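Local coordinates for protein alternansucrase (Leuconostoc mesenteroides, PDB 6HVG) that is a large multidomain enzyme of glycoside hydrolase family 70, built on a TIM-barrel-related catalytic fold flanked by choline-binding-like repeats, with a calcium ion bound, at residues 851-863 and 1008-1020. Residues are numbered along the deposited sequence; the frame is centred on the assembly and turned at random.
Sequences LKARIKYVSGGQT and VPVGASDSQDART
I855, K856 and Y857 of helix 844-857 meet the loop that leaves strand 1003-1009 in a contact of hydrogen bonds to backbone carbonyls and aromatic packing, within the family 70 region. The loop brings donors to two helix carbonyls: A1018 N bonds I855 O at 2.7 Å, almost straight, while Q1016, with CG anti to the backbone N (chi1 -166°) and the chain extended beyond it, carries NE2 to K856 O at 3.1 Å, above the carbonyl plane. The same NE2 also bonds N907 O. Small A1018 lets its CB settle 3.4 Å from K856 O. The chain of K856, bent at chi3 and chi4, brings NZ to a hydrogen bond with D1014 O (2.9 Å). Flat Y857 is sandwiched: V1008 CB sits over the centre of one face, a CH-pi contact, with K856 CB near the rim of the other, and compact A1012 CB lies 3.4 Å from CE1. R1019 grips D1017 side-on through NE and NH2; I855 CG2 lies over the guanidinium face, and D1017 OD1 closes an Asx turn onto R1019 N. The contact thus joins helix 844-857 to the end of strand 1003-1009 and the loop after it, beside strand 940-947, which A853, V1008 and P1009 touch.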
ATOM      1  N   LEU A 851      32.780   2.646 -13.094  1.00 45.38           N
ATOM      2  CA  LEU A 851      32.228   3.623 -14.034  1.00 47.82           C
ATOM      3  C   LEU A 851      33.278   4.186 -14.972  1.00 47.41           C
ATOM      4  O   LEU A 851      33.013   4.331 -16.166  1.00 51.24           O
ATOM      5  CB  LEU A 851      31.527   4.765 -13.291  1.00 46.94           C
ATOM      6  CG  LEU A 851      30.097   4.430 -12.876  1.00 44.86           C
ATOM      7  CD1 LEU A 851      29.613   5.374 -11.788  1.00 44.21           C
ATOM      8  CD2 LEU A 851      29.170   4.460 -14.079  1.00 45.54           C
ATOM      9  N   LYS A 852      34.455   4.489 -14.433  1.00 47.94           N
ATOM     10  CA  LYS A 852      35.595   4.978 -15.237  1.00 48.18           C
ATOM     11  C   LYS A 852      36.200   3.884 -16.108  1.00 46.02           C
ATOM     12  O   LYS A 852      36.613   4.134 -17.256  1.00 45.21           O
ATOM     13  CB  LYS A 852      36.657   5.595 -14.334  1.00 49.39           C
ATOM     14  CG  LYS A 852      36.211   6.914 -13.735  1.00 53.41           C
ATOM     15  CD  LYS A 852      37.261   7.582 -12.861  1.00 60.84           C
ATOM     16  CE  LYS A 852      37.201   7.057 -11.439  1.00 68.30           C
ATOM     17  NZ  LYS A 852      38.137   7.725 -10.490  1.00 72.24           N
ATOM     18  N   ALA A 853      36.231   2.673 -15.565  1.00 44.49           N
ATOM     19  CA  ALA A 853      36.684   1.497 -16.304  1.00 42.79           C
ATOM     20  C   ALA A 853      35.744   1.194 -17.466  1.00 42.10           C
ATOM     21  O   ALA A 853      36.175   0.690 -18.517  1.00 43.22           O
ATOM     22  CB  ALA A 853      36.760   0.295 -15.373  1.00 42.21           C
ATOM     23  N   ARG A 854      34.458   1.495 -17.285  1.00 41.78           N
ATOM     24  CA  ARG A 854      33.471   1.244 -18.323  1.00 42.36           C
ATOM     25  C   ARG A 854      33.765   2.098 -19.551  1.00 44.55           C
ATOM     26  O   ARG A 854      33.622   1.632 -20.679  1.00 47.92           O
ATOM     27  CB  ARG A 854      32.057   1.497 -17.807  1.00 43.31           C
ATOM     28  CG  ARG A 854      30.936   1.035 -18.738  1.00 43.94           C
ATOM     29  CD  ARG A 854      29.541   1.314 -18.152  1.00 42.64           C
ATOM     30  NE  ARG A 854      28.487   0.697 -18.964  1.00 43.70           N
ATOM     31  CZ  ARG A 854      27.871   1.278 -19.999  1.00 46.27           C
ATOM     32  NH1 ARG A 854      28.151   2.529 -20.375  1.00 51.57           N
ATOM     33  NH2 ARG A 854      26.950   0.614 -20.673  1.00 46.27           N
ATOM     34  N   ILE A 855      34.182   3.342 -19.335  1.00 44.51           N
ATOM     35  CA  ILE A 855      34.545   4.225 -20.431  1.00 46.24           C
ATOM     36  C   ILE A 855      35.767   3.677 -21.207  1.00 49.97           C
ATOM     37  O   ILE A 855      35.789   3.721 -22.428  1.00 50.04           O
ATOM     38  CB  ILE A 855      34.890   5.628 -19.883  1.00 47.71           C
ATOM     39  CG1 ILE A 855      33.663   6.263 -19.223  1.00 46.95           C
ATOM     40  CG2 ILE A 855      35.484   6.506 -20.988  1.00 47.95           C
ATOM     41  CD1 ILE A 855      33.934   7.543 -18.454  1.00 48.03           C
ATOM     42  N   LYS A 856      36.783   3.206 -20.476  1.00 53.11           N
ATOM     43  CA  LYS A 856      38.048   2.729 -21.049  1.00 58.19           C
ATOM     44  C   LYS A 856      37.960   1.369 -21.735  1.00 56.22           C
ATOM     45  O   LYS A 856      38.564   1.160 -22.793  1.00 57.82           O
ATOM     46  CB  LYS A 856      39.109   2.601 -19.949  1.00 65.08           C
ATOM     47  CG  LYS A 856      39.861   3.872 -19.604  1.00 70.21           C
ATOM     48  CD  LYS A 856      40.859   3.619 -18.479  1.00 72.45           C
ATOM     49  CE  LYS A 856      42.137   4.422 -18.647  1.00 74.26           C
ATOM     50  NZ  LYS A 856      41.903   5.888 -18.617  1.00 72.25           N
ATOM     51  N   TYR A 857      37.260   0.423 -21.109  1.00 51.33           N
ATOM     52  CA  TYR A 857      37.377  -0.968 -21.528  1.00 49.96           C
ATOM     53  C   TYR A 857      36.110  -1.643 -22.060  1.00 49.63           C
ATOM     54  O   TYR A 857      36.204  -2.620 -22.800  1.00 50.65           O
ATOM     55  CB  TYR A 857      37.908  -1.816 -20.379  1.00 50.32           C
ATOM     56  CG  TYR A 857      39.137  -1.270 -19.688  1.00 49.72           C
ATOM     57  CD1 TYR A 857      40.410  -1.532 -20.183  1.00 48.20           C
ATOM     58  CD2 TYR A 857      39.029  -0.524 -18.540  1.00 48.18           C
ATOM     59  CE1 TYR A 857      41.535  -1.069 -19.527  1.00 48.00           C
ATOM     60  CE2 TYR A 857      40.143  -0.041 -17.896  1.00 47.51           C
ATOM     61  CZ  TYR A 857      41.406  -0.328 -18.385  1.00 47.02           C
ATOM     62  OH  TYR A 857      42.518   0.170 -17.765  1.00 43.44           O
ATOM     63  N   VAL A 858      34.925  -1.155 -21.699  1.00 47.81           N
ATOM     64  CA  VAL A 858      33.700  -1.901 -21.972  1.00 45.69           C
ATOM     65  C   VAL A 858      33.194  -1.714 -23.398  1.00 46.30           C
ATOM     66  O   VAL A 858      32.581  -0.709 -23.726  1.00 45.66           O
ATOM     67  CB  VAL A 858      32.622  -1.587 -20.941  1.00 46.32           C
ATOM     68  CG1 VAL A 858      31.308  -2.262 -21.296  1.00 47.69           C
ATOM     69  CG2 VAL A 858      33.093  -2.051 -19.569  1.00 47.35           C
ATOM     70  N   SER A 859      33.486  -2.696 -24.249  1.00 47.42           N
ATOM     71  CA  SER A 859      32.915  -2.766 -25.597  1.00 47.77           C
ATOM     72  C   SER A 859      33.018  -4.176 -26.144  1.00 47.21           C
ATOM     73  O   SER A 859      33.640  -5.034 -25.518  1.00 48.39           O
ATOM     74  CB  SER A 859      33.601  -1.792 -26.554  1.00 49.73           C
ATOM     75  OG  SER A 859      32.839  -1.667 -27.762  1.00 51.71           O
ATOM     76  N   GLY A 860      32.422  -4.401 -27.314  1.00 44.91           N
ATOM     77  CA  GLY A 860      32.451  -5.690 -27.963  1.00 43.30           C
ATOM     78  C   GLY A 860      31.448  -6.667 -27.413  1.00 44.99           C
ATOM     79  O   GLY A 860      30.615  -6.346 -26.568  1.00 48.63           O
ATOM     80  N   GLY A 861      31.549  -7.895 -27.890  1.00 45.85           N
ATOM     81  CA  GLY A 861      30.620  -8.937 -27.518  1.00 46.12           C
ATOM     82  C   GLY A 861      30.720  -9.324 -26.057  1.00 47.29           C
ATOM     83  O   GLY A 861      31.629  -8.885 -25.347  1.00 48.64           O
ATOM     84  N   GLN A 862      29.785 -10.153 -25.609  1.00 46.39           N
ATOM     85  CA  GLN A 862      29.774 -10.620 -24.224  1.00 45.74           C
ATOM     86  C   GLN A 862      29.635 -12.119 -24.153  1.00 45.85           C
ATOM     87  O   GLN A 862      29.069 -12.744 -25.057  1.00 47.08           O
ATOM     88  CB  GLN A 862      28.635  -9.962 -23.453  1.00 45.08           C
ATOM     89  CG  GLN A 862      28.533 -10.382 -21.999  1.00 44.31           C
ATOM     90  CD  GLN A 862      27.592  -9.509 -21.198  1.00 43.36           C
ATOM     91  OE1 GLN A 862      26.815  -8.739 -21.756  1.00 41.16           O
ATOM     92  NE2 GLN A 862      27.725  -9.571 -19.876  1.00 44.56           N
ATOM     93  N   THR A 863      30.192 -12.696 -23.090  1.00 45.74           N
ATOM     94  CA  THR A 863      29.832 -14.054 -22.667  1.00 46.44           C
ATOM     95  C   THR A 863      29.576 -14.035 -21.180  1.00 47.53           C
ATOM     96  O   THR A 863      29.990 -13.125 -20.462  1.00 48.49           O
ATOM     97  CB  THR A 863      30.913 -15.126 -22.917  1.00 46.20           C
ATOM     98  OG1 THR A 863      32.117 -14.764 -22.228  1.00 45.31           O
ATOM     99  CG2 THR A 863      31.192 -15.312 -24.406  1.00 47.01           C
ATOM    100  N   VAL A1008      41.385  -6.207 -15.973  1.00 49.60           N
ATOM    101  CA  VAL A1008      41.457  -5.427 -17.186  1.00 49.85           C
ATOM    102  C   VAL A1008      42.836  -5.608 -17.817  1.00 51.70           C
ATOM    103  O   VAL A1008      43.801  -5.904 -17.118  1.00 50.92           O
ATOM    104  CB  VAL A1008      41.166  -3.921 -16.908  1.00 51.48           C
ATOM    105  CG1 VAL A1008      39.768  -3.729 -16.327  1.00 50.95           C
ATOM    106  CG2 VAL A1008      42.216  -3.304 -15.980  1.00 52.09           C
ATOM    107  N   PRO A1009      42.937  -5.403 -19.138  1.00 53.88           N
ATOM    108  CA  PRO A1009      44.239  -5.492 -19.758  1.00 56.24           C
ATOM    109  C   PRO A1009      45.154  -4.344 -19.370  1.00 58.20           C
ATOM    110  O   PRO A1009      44.704  -3.193 -19.357  1.00 60.16           O
ATOM    111  CB  PRO A1009      43.941  -5.435 -21.271  1.00 55.25           C
ATOM    112  CG  PRO A1009      42.493  -5.253 -21.435  1.00 54.21           C
ATOM    113  CD  PRO A1009      41.862  -5.102 -20.098  1.00 53.75           C
ATOM    114  N   VAL A1010      46.428  -4.658 -19.088  1.00 58.04           N
ATOM    115  CA  VAL A1010      47.425  -3.634 -18.848  1.00 57.28           C
ATOM    116  C   VAL A1010      47.752  -2.957 -20.148  1.00 56.64           C
ATOM    117  O   VAL A1010      47.579  -3.545 -21.204  1.00 53.09           O
ATOM    118  CB  VAL A1010      48.743  -4.171 -18.239  1.00 59.78           C
ATOM    119  CG1 VAL A1010      48.462  -5.074 -17.054  1.00 59.75           C
ATOM    120  CG2 VAL A1010      49.585  -4.884 -19.270  1.00 63.43           C
ATOM    121  N   GLY A1011      48.255  -1.729 -20.044  1.00 60.11           N
ATOM    122  CA  GLY A1011      48.674  -0.942 -21.199  1.00 63.07           C
ATOM    123  C   GLY A1011      47.598  -0.042 -21.764  1.00 65.57           C
ATOM    124  O   GLY A1011      47.725   0.451 -22.882  1.00 61.91           O
ATOM    125  N   ALA A1012      46.526   0.164 -21.002  1.00 71.02           N
ATOM    126  CA  ALA A1012      45.449   1.043 -21.435  1.00 74.57           C
ATOM    127  C   ALA A1012      45.879   2.507 -21.379  1.00 68.91           C
ATOM    128  O   ALA A1012      46.294   2.997 -20.334  1.00 71.04           O
ATOM    129  CB  ALA A1012      44.215   0.825 -20.567  1.00 78.81           C
ATOM    130  N   SER A1013      45.767   3.192 -22.509  1.00 63.87           N
ATOM    131  CA  SER A1013      46.061   4.624 -22.595  1.00 62.70           C
ATOM    132  C   SER A1013      45.251   5.446 -21.579  1.00 61.44           C
ATOM    133  O   SER A1013      44.195   5.013 -21.151  1.00 66.75           O
ATOM    134  CB  SER A1013      45.754   5.114 -24.009  1.00 61.85           C
ATOM    135  OG  SER A1013      45.672   6.518 -24.052  1.00 64.46           O
ATOM    136  N   ASP A1014      45.732   6.630 -21.215  1.00 62.70           N
ATOM    137  CA  ASP A1014      45.035   7.494 -20.242  1.00 62.99           C
ATOM    138  C   ASP A1014      43.726   8.081 -20.754  1.00 60.81           C
ATOM    139  O   ASP A1014      42.800   8.309 -19.986  1.00 60.34           O
ATOM    140  CB  ASP A1014      45.943   8.657 -19.799  1.00 64.04           C
ATOM    141  CG  ASP A1014      47.030   8.223 -18.818  1.00 67.46           C
ATOM    142  OD1 ASP A1014      47.096   7.022 -18.458  1.00 69.15           O
ATOM    143  OD2 ASP A1014      47.828   9.093 -18.417  1.00 68.43           O
ATOM    144  N   SER A1015      43.672   8.331 -22.054  1.00 59.89           N
ATOM    145  CA  SER A1015      42.514   8.928 -22.675  1.00 59.24           C
ATOM    146  C   SER A1015      41.695   7.886 -23.433  1.00 58.17           C
ATOM    147  O   SER A1015      40.792   8.243 -24.188  1.00 57.13           O
ATOM    148  CB  SER A1015      42.966  10.052 -23.615  1.00 62.08           C
ATOM    149  OG  SER A1015      43.858   9.582 -24.620  1.00 64.16           O
ATOM    150  N   GLN A1016      41.981   6.601 -23.216  1.00 58.68           N
ATOM    151  CA  GLN A1016      41.322   5.531 -23.964  1.00 57.04           C
ATOM    152  C   GLN A1016      39.839   5.597 -23.700  1.00 55.61           C
ATOM    153  O   GLN A1016      39.408   5.652 -22.547  1.00 56.91           O
ATOM    154  CB  GLN A1016      41.837   4.136 -23.580  1.00 58.10           C
ATOM    155  CG  GLN A1016      41.417   3.055 -24.570  1.00 57.51           C
ATOM    156  CD  GLN A1016      42.110   1.720 -24.362  1.00 58.51           C
ATOM    157  OE1 GLN A1016      43.114   1.428 -25.004  1.00 59.75           O
ATOM    158  NE2 GLN A1016      41.541   0.877 -23.507  1.00 58.25           N
ATOM    159  N   ASP A1017      39.075   5.637 -24.789  1.00 54.84           N
ATOM    160  CA  ASP A1017      37.629   5.691 -24.759  1.00 51.87           C
ATOM    161  C   ASP A1017      37.125   4.573 -25.669  1.00 51.00           C
ATOM    162  O   ASP A1017      37.384   4.594 -26.863  1.00 52.39           O
ATOM    163  CB  ASP A1017      37.148   7.057 -25.249  1.00 49.92           C
ATOM    164  CG  ASP A1017      35.674   7.289 -24.980  1.00 52.33           C
ATOM    165  OD1 ASP A1017      34.911   6.308 -24.777  1.00 52.52           O
ATOM    166  OD2 ASP A1017      35.242   8.470 -24.944  1.00 50.26           O
ATOM    167  N   ALA A1018      36.408   3.603 -25.100  1.00 49.41           N
ATOM    168  CA  ALA A1018      35.916   2.440 -25.859  1.00 51.41           C
ATOM    169  C   ALA A1018      34.493   2.598 -26.398  1.00 50.72           C
ATOM    170  O   ALA A1018      33.954   1.693 -27.025  1.00 55.10           O
ATOM    171  CB  ALA A1018      35.965   1.212 -24.971  1.00 52.44           C
ATOM    172  N   ARG A1019      33.891   3.745 -26.121  1.00 49.37           N
ATOM    173  CA  ARG A1019      32.502   4.039 -26.467  1.00 47.46           C
ATOM    174  C   ARG A1019      32.303   4.245 -27.965  1.00 45.32           C
ATOM    175  O   ARG A1019      33.223   4.629 -28.667  1.00 42.93           O
ATOM    176  CB  ARG A1019      32.054   5.281 -25.677  1.00 45.98           C
ATOM    177  CG  ARG A1019      32.030   5.020 -24.175  1.00 47.44           C
ATOM    178  CD  ARG A1019      31.557   6.213 -23.363  1.00 47.77           C
ATOM    179  NE  ARG A1019      32.515   7.298 -23.404  1.00 49.84           N
ATOM    180  CZ  ARG A1019      32.355   8.476 -22.821  1.00 51.17           C
ATOM    181  NH1 ARG A1019      31.262   8.767 -22.125  1.00 52.41           N
ATOM    182  NH2 ARG A1019      33.314   9.373 -22.945  1.00 54.34           N
ATOM    183  N   THR A1020      31.089   3.995 -28.432  1.00 46.49           N
ATOM    184  CA  THR A1020      30.732   4.216 -29.816  1.00 48.39           C
ATOM    185  C   THR A1020      29.856   5.486 -29.951  1.00 49.79           C
ATOM    186  O   THR A1020      28.842   5.631 -29.274  1.00 48.86           O
ATOM    187  CB  THR A1020      30.011   2.975 -30.366  1.00 48.90           C
ATOM    188  OG1 THR A1020      30.840   1.815 -30.184  1.00 48.28           O
ATOM    189  CG2 THR A1020      29.691   3.130 -31.836  1.00 48.14           C
TER